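Local atomic coordinates of L-glyceraldehyde 3-phosphate reductase (Clostridium beijerinckii, PDB entry 6HG6), a protein that binds NADPH and probably acts as an aldo-keto reductase on aldehydes, furfural among them. Residues F199-E204 / M323-I328; E47-A52 / G78-D83. All coordinates share one frame; numbering follows the deposited sequence.

In the fold
Both contacts lie in the shell around the eight-stranded parallel barrel, on opposite sides of the chain's centre. Their centres are 35 Å apart and they share no element. Interaction 2 comes first along the chain. It is buried and apolar: helix 42-54 meets helix 72-85 through Cys49, Phe50 and Ile80, and no hydrogen bond joins 47-52 to 78-83. Interaction 1 is partly buried and polar. It ties the loop after strand 189-195, and the short helix 202-205, to helix 319-329 near the C-terminus. There Arg201 joins two carboxylates, and a water takes part. Thus one contact relies on charge beside solvent, and the other on apolar contact of hydrocarbon and sulfur.

Interaction 1 (F199-E204 / M323-I328). With EDO (1,2-ethanediol), chain H.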
# COMPACT_ATOMS: atom_id res chain seq x y z
N PHE A 199 13.23 -9.66 -1.10
CA PHE A 199 14.07 -9.79 0.12
C PHE A 199 13.26 -9.95 1.42
O PHE A 199 13.87 -10.25 2.48
CB PHE A 199 15.04 -8.61 0.24
CG PHE A 199 16.18 -8.67 -0.73
CD1 PHE A 199 16.93 -9.82 -0.86
CD2 PHE A 199 16.49 -7.58 -1.52
CE1 PHE A 199 17.99 -9.88 -1.75
CE2 PHE A 199 17.57 -7.63 -2.40
CZ PHE A 199 18.28 -8.80 -2.55
N ASP A 200 11.94 -9.85 1.37
CA ASP A 200 11.11 -10.01 2.58
C ASP A 200 9.96 -10.97 2.28
O ASP A 200 8.94 -10.52 1.72
CB ASP A 200 10.64 -8.67 3.12
CG ASP A 200 9.96 -8.81 4.46
OD1 ASP A 200 9.68 -9.96 4.87
OD2 ASP A 200 9.74 -7.78 5.10
N ARG A 201 10.12 -12.22 2.69
CA ARG A 201 9.14 -13.29 2.43
C ARG A 201 8.24 -13.53 3.63
O ARG A 201 7.66 -14.63 3.72
CB ARG A 201 9.91 -14.57 2.08
CG ARG A 201 10.89 -14.39 0.93
CD ARG A 201 10.28 -13.76 -0.32
NE ARG A 201 11.23 -13.86 -1.43
CZ ARG A 201 11.34 -14.87 -2.30
NH1 ARG A 201 12.27 -14.82 -3.23
NH2 ARG A 201 10.55 -15.93 -2.24
N THR A 202 8.17 -12.59 4.57
CA THR A 202 7.38 -12.76 5.81
C THR A 202 5.99 -13.32 5.51
O THR A 202 5.62 -14.32 6.17
CB THR A 202 7.27 -11.46 6.62
OG1 THR A 202 8.60 -11.11 6.97
CG2 THR A 202 6.43 -11.62 7.88
N ILE A 203 5.27 -12.77 4.54
CA ILE A 203 3.85 -13.19 4.30
C ILE A 203 3.79 -14.61 3.69
O ILE A 203 2.70 -15.19 3.67
CB ILE A 203 3.05 -12.16 3.46
CG1 ILE A 203 3.53 -12.07 2.01
CG2 ILE A 203 3.03 -10.79 4.12
CD1 ILE A 203 2.57 -11.29 1.13
N GLU A 204 4.91 -15.14 3.19
CA GLU A 204 4.98 -16.52 2.64
C GLU A 204 5.15 -17.49 3.82
O GLU A 204 4.89 -18.70 3.62
CB GLU A 204 6.14 -16.65 1.64
CG GLU A 204 6.00 -15.82 0.37
CD GLU A 204 7.17 -15.90 -0.62
OE1 GLU A 204 8.18 -16.59 -0.32
OE2 GLU A 204 7.09 -15.29 -1.70
N MET A 323 13.04 -19.84 -9.72
CA MET A 323 13.94 -20.64 -8.86
C MET A 323 15.28 -19.91 -8.69
O MET A 323 15.93 -20.08 -7.59
CB MET A 323 14.17 -22.03 -9.44
CG MET A 323 15.20 -22.02 -10.49
SD MET A 323 16.79 -22.76 -10.05
CE MET A 323 16.80 -22.68 -8.27
N MET A 324 15.68 -19.08 -9.70
CA MET A 324 16.94 -18.31 -9.59
C MET A 324 16.76 -17.17 -8.58
O MET A 324 17.65 -16.94 -7.75
CB MET A 324 17.35 -17.74 -10.95
CG MET A 324 17.87 -18.82 -11.86
SD MET A 324 18.05 -17.93 -13.60
CE MET A 324 19.86 -17.28 -13.02
N ILE A 325 15.63 -16.49 -8.67
CA ILE A 325 15.35 -15.34 -7.76
C ILE A 325 15.28 -15.85 -6.31
O ILE A 325 15.62 -15.11 -5.33
CB ILE A 325 14.06 -14.63 -8.17
CG1 ILE A 325 14.28 -13.84 -9.46
CG2 ILE A 325 13.61 -13.75 -7.03
CD1 ILE A 325 13.00 -13.35 -10.09
N ASP A 326 14.65 -17.01 -6.12
CA ASP A 326 14.58 -17.64 -4.78
C ASP A 326 15.98 -18.07 -4.30
O ASP A 326 16.36 -17.74 -3.16
CB ASP A 326 13.65 -18.85 -4.79
CG ASP A 326 12.19 -18.45 -4.79
OD1 ASP A 326 11.86 -17.19 -4.67
OD2 ASP A 326 11.36 -19.40 -4.87
N GLU A 327 16.75 -18.73 -5.14
CA GLU A 327 18.06 -19.22 -4.66
C GLU A 327 18.95 -18.00 -4.30
O GLU A 327 19.75 -18.10 -3.26
CB GLU A 327 18.65 -20.20 -5.67
CG GLU A 327 19.84 -20.97 -5.12
CD GLU A 327 21.17 -20.24 -5.19
OE1 GLU A 327 22.19 -20.81 -4.66
OE2 GLU A 327 21.20 -19.14 -5.85
N ILE A 328 18.83 -16.91 -5.10
CA ILE A 328 19.68 -15.69 -4.98
C ILE A 328 19.27 -14.89 -3.73
O ILE A 328 20.16 -14.40 -3.03
CB ILE A 328 19.61 -14.79 -6.23
CG1 ILE A 328 20.27 -15.41 -7.47
CG2 ILE A 328 20.21 -13.43 -5.95
CD1 ILE A 328 19.95 -14.65 -8.76
C1 EDO H . 1.31 -20.98 5.21
O1 EDO H . 0.11 -21.26 5.93
C2 EDO H . 2.41 -20.49 6.10
O2 EDO H . 3.08 -19.36 5.58
O HOH W 1 9.23 -18.63 -3.43
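Arg201 stands in the loop leading into the short helix 202-205, while Asp326 stands within the regular helix 319-329, whose bonds Glu327 N to Met323 O and Ile328 N to Met324 O span it. The contact is a salt bridge between these two side chains. Arg201 approaches end-on and gives both terminal nitrogens to a single oxygen. NH1 of Arg201 lies 2.8 Å from OD1 of Asp326, and NH2 of Arg201 lies 3.0 Å from the same OD1. The oxygen sits in the guanidinium plane. It is itself met from one face of its carboxylate, on the anti side by NH1 and from well above the plane by NH2. The two planes are turned 50° apart, unlike a flat two-oxygen pairing.

NH2 has a second charged partner. Arg201 NH2 reaches OE1 of Glu204 at 3.1 Å, in plane and on the syn lone pair, with an N-H...O angle of 165°. Arg201 thus links two carboxylates in a small network and probably offsets their mutual repulsion. A water adds another link: it donates to OD2 of Asp326 at 2.7 Å and accepts a weak bond from NH2. A bend at chi2 (-51°), followed by an extended chi3, carries the guanidinium to Asp326, and NE is held by the Ile198 carbonyl oxygen. Just before it, Asp200 OD1 accepts from Thr202 N at 3.0 Å, an Asx turn, and also from the Thr202 hydroxyl.

The network lies away from the NADPH site; the Arg201 side chain is about 14 Å from the cofactor. Trp285 of helix 278-286 touches Arg201, Glu204 and Ile325. Tyr196, just after strand 189-195, bonds the other oxygen of Glu204. Phe199 and Ile328 turn to helix 258-273. The bridge itself joins the loop after strand 189-195 to helix 319-329.

Interaction 2 (E47-A52 / G78-D83); sequences ELCFTA and GRILRD
The ring of Phe50 meets the CG2 methyl of Ile80 obliquely, with Phe50 CE1 and Ile80 CG2 4.5 Å apart. The same ring stacks with that of Tyr3, from the N-terminal part of the chain. Another flat group, the guanidinium of Arg82, has the Gly78 carbonyl oxygen over one face, 3.6 Å from the plane and nearer its margin than its middle; this is a contact within helix 72-85.

Across the helices, Ile80 does most of the work, and it uses both branches. Its CG2 lies anti to the backbone N and goes to Phe50. Its other branch runs out extended (chi2 164°) and sets the CD1 methyl of Ile80 4.1 Å from SG of Cys49. The sulfur and the methyl meet end to end, and both CA-CB bonds point at the opposing helix. Between 47-52 and 78-83 the CA atoms come nearest at this same pair, Cys49 and Ile80, 8.3 Å apart. No hydrogen bond joins 47-52 to 78-83; the contact is apolar and buried.

Within 47-52, the hydroxyl oxygen OG1 of Thr51 donates to the Glu47 carbonyl oxygen at 2.6 Å. Glu47 O also accepts from Thr51 N, at 2.8 Å. A polar link between the helices lies beside the apolar contact, where Arg79 makes a cation-pi contact with Tyr42 of helix 42-54.

Strand 59-61 of the barrel comes between the two helices in the chain. Ile80 also packs on Tyr42, Met45 and Lys46 of helix 42-54, and Cys49 on Phe77 of helix 72-85. On another side, Leu48 and Thr51 touch helix 302-308. The contact therefore joins two successive outer helices of the TIM barrel, and the side chain of Cys49 lies about 11 Å from the bound NADPH.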
# COMPACT_ATOMS: atom_id res chain seq x y z
N GLU A 47 2.25 17.35 -8.49
CA GLU A 47 2.69 16.72 -9.76
C GLU A 47 2.78 15.22 -9.57
O GLU A 47 2.45 14.48 -10.52
CB GLU A 47 4.01 17.32 -10.26
CG GLU A 47 3.79 18.71 -10.78
CD GLU A 47 2.76 18.82 -11.90
OE1 GLU A 47 2.81 17.96 -12.82
OE2 GLU A 47 1.90 19.75 -11.85
N LEU A 48 3.17 14.74 -8.40
CA LEU A 48 3.27 13.28 -8.18
C LEU A 48 1.86 12.68 -8.23
O LEU A 48 1.67 11.65 -8.90
CB LEU A 48 3.94 12.95 -6.84
CG LEU A 48 5.44 13.16 -6.78
CD1 LEU A 48 5.95 12.90 -5.36
CD2 LEU A 48 6.13 12.26 -7.76
N CYS A 49 0.91 13.31 -7.57
CA CYS A 49 -0.49 12.83 -7.54
C CYS A 49 -1.10 12.87 -8.94
O CYS A 49 -1.72 11.89 -9.31
CB CYS A 49 -1.33 13.63 -6.56
SG CYS A 49 -0.87 13.27 -4.85
N PHE A 50 -0.93 13.97 -9.64
CA PHE A 50 -1.46 14.17 -11.00
C PHE A 50 -0.84 13.11 -11.91
O PHE A 50 -1.56 12.52 -12.74
CB PHE A 50 -1.14 15.57 -11.52
CG PHE A 50 -1.75 16.70 -10.72
CD1 PHE A 50 -2.87 16.51 -9.92
CD2 PHE A 50 -1.29 17.99 -10.92
CE1 PHE A 50 -3.42 17.56 -9.20
CE2 PHE A 50 -1.87 19.05 -10.24
CZ PHE A 50 -2.95 18.83 -9.40
N THR A 51 0.48 12.90 -11.81
CA THR A 51 1.16 11.88 -12.65
C THR A 51 0.56 10.50 -12.34
O THR A 51 0.24 9.79 -13.28
CB THR A 51 2.67 11.88 -12.43
OG1 THR A 51 3.11 13.20 -12.74
CG2 THR A 51 3.35 10.86 -13.30
N ALA A 52 0.34 10.17 -11.07
CA ALA A 52 -0.19 8.87 -10.66
C ALA A 52 -1.57 8.67 -11.31
O ALA A 52 -1.79 7.67 -12.02
CB ALA A 52 -0.30 8.81 -9.17
N GLY A 78 -5.09 16.61 1.64
CA GLY A 78 -6.35 17.36 1.80
C GLY A 78 -6.33 18.61 0.94
O GLY A 78 -7.34 18.95 0.33
N ARG A 79 -5.21 19.31 0.90
CA ARG A 79 -5.06 20.53 0.09
C ARG A 79 -5.08 20.16 -1.39
O ARG A 79 -5.66 20.91 -2.19
CB ARG A 79 -3.78 21.27 0.46
CG ARG A 79 -3.65 22.61 -0.24
CD ARG A 79 -2.34 23.25 0.22
NE ARG A 79 -2.06 24.45 -0.53
CZ ARG A 79 -0.87 25.05 -0.55
NH1 ARG A 79 0.15 24.55 0.13
NH2 ARG A 79 -0.71 26.14 -1.29
N ILE A 80 -4.45 19.06 -1.78
CA ILE A 80 -4.45 18.66 -3.21
C ILE A 80 -5.90 18.32 -3.63
O ILE A 80 -6.32 18.71 -4.76
CB ILE A 80 -3.46 17.51 -3.38
CG1 ILE A 80 -2.02 18.01 -3.14
CG2 ILE A 80 -3.63 16.90 -4.78
CD1 ILE A 80 -1.04 16.91 -2.93
N LEU A 81 -6.63 17.66 -2.75
CA LEU A 81 -8.06 17.34 -3.00
C LEU A 81 -8.85 18.63 -3.16
O LEU A 81 -9.45 18.84 -4.23
CB LEU A 81 -8.63 16.51 -1.85
CG LEU A 81 -8.20 15.06 -1.88
CD1 LEU A 81 -8.46 14.44 -0.53
CD2 LEU A 81 -8.91 14.32 -3.01
N ARG A 82 -8.72 19.55 -2.21
CA ARG A 82 -9.48 20.81 -2.23
C ARG A 82 -9.16 21.58 -3.52
O ARG A 82 -10.07 22.16 -4.12
CB ARG A 82 -9.13 21.57 -0.95
CG ARG A 82 -9.72 22.95 -0.74
CD ARG A 82 -9.67 23.35 0.74
NE ARG A 82 -8.44 23.02 1.47
CZ ARG A 82 -8.27 22.01 2.36
NH1 ARG A 82 -7.09 21.82 2.92
NH2 ARG A 82 -9.26 21.19 2.71
N ASP A 83 -7.89 21.65 -3.90
CA ASP A 83 -7.46 22.54 -4.99
C ASP A 83 -7.71 21.92 -6.37
O ASP A 83 -7.94 22.69 -7.30
CB ASP A 83 -5.97 22.84 -4.86
CG ASP A 83 -5.60 23.77 -3.71
OD1 ASP A 83 -6.54 24.24 -3.01
OD2 ASP A 83 -4.34 24.02 -3.53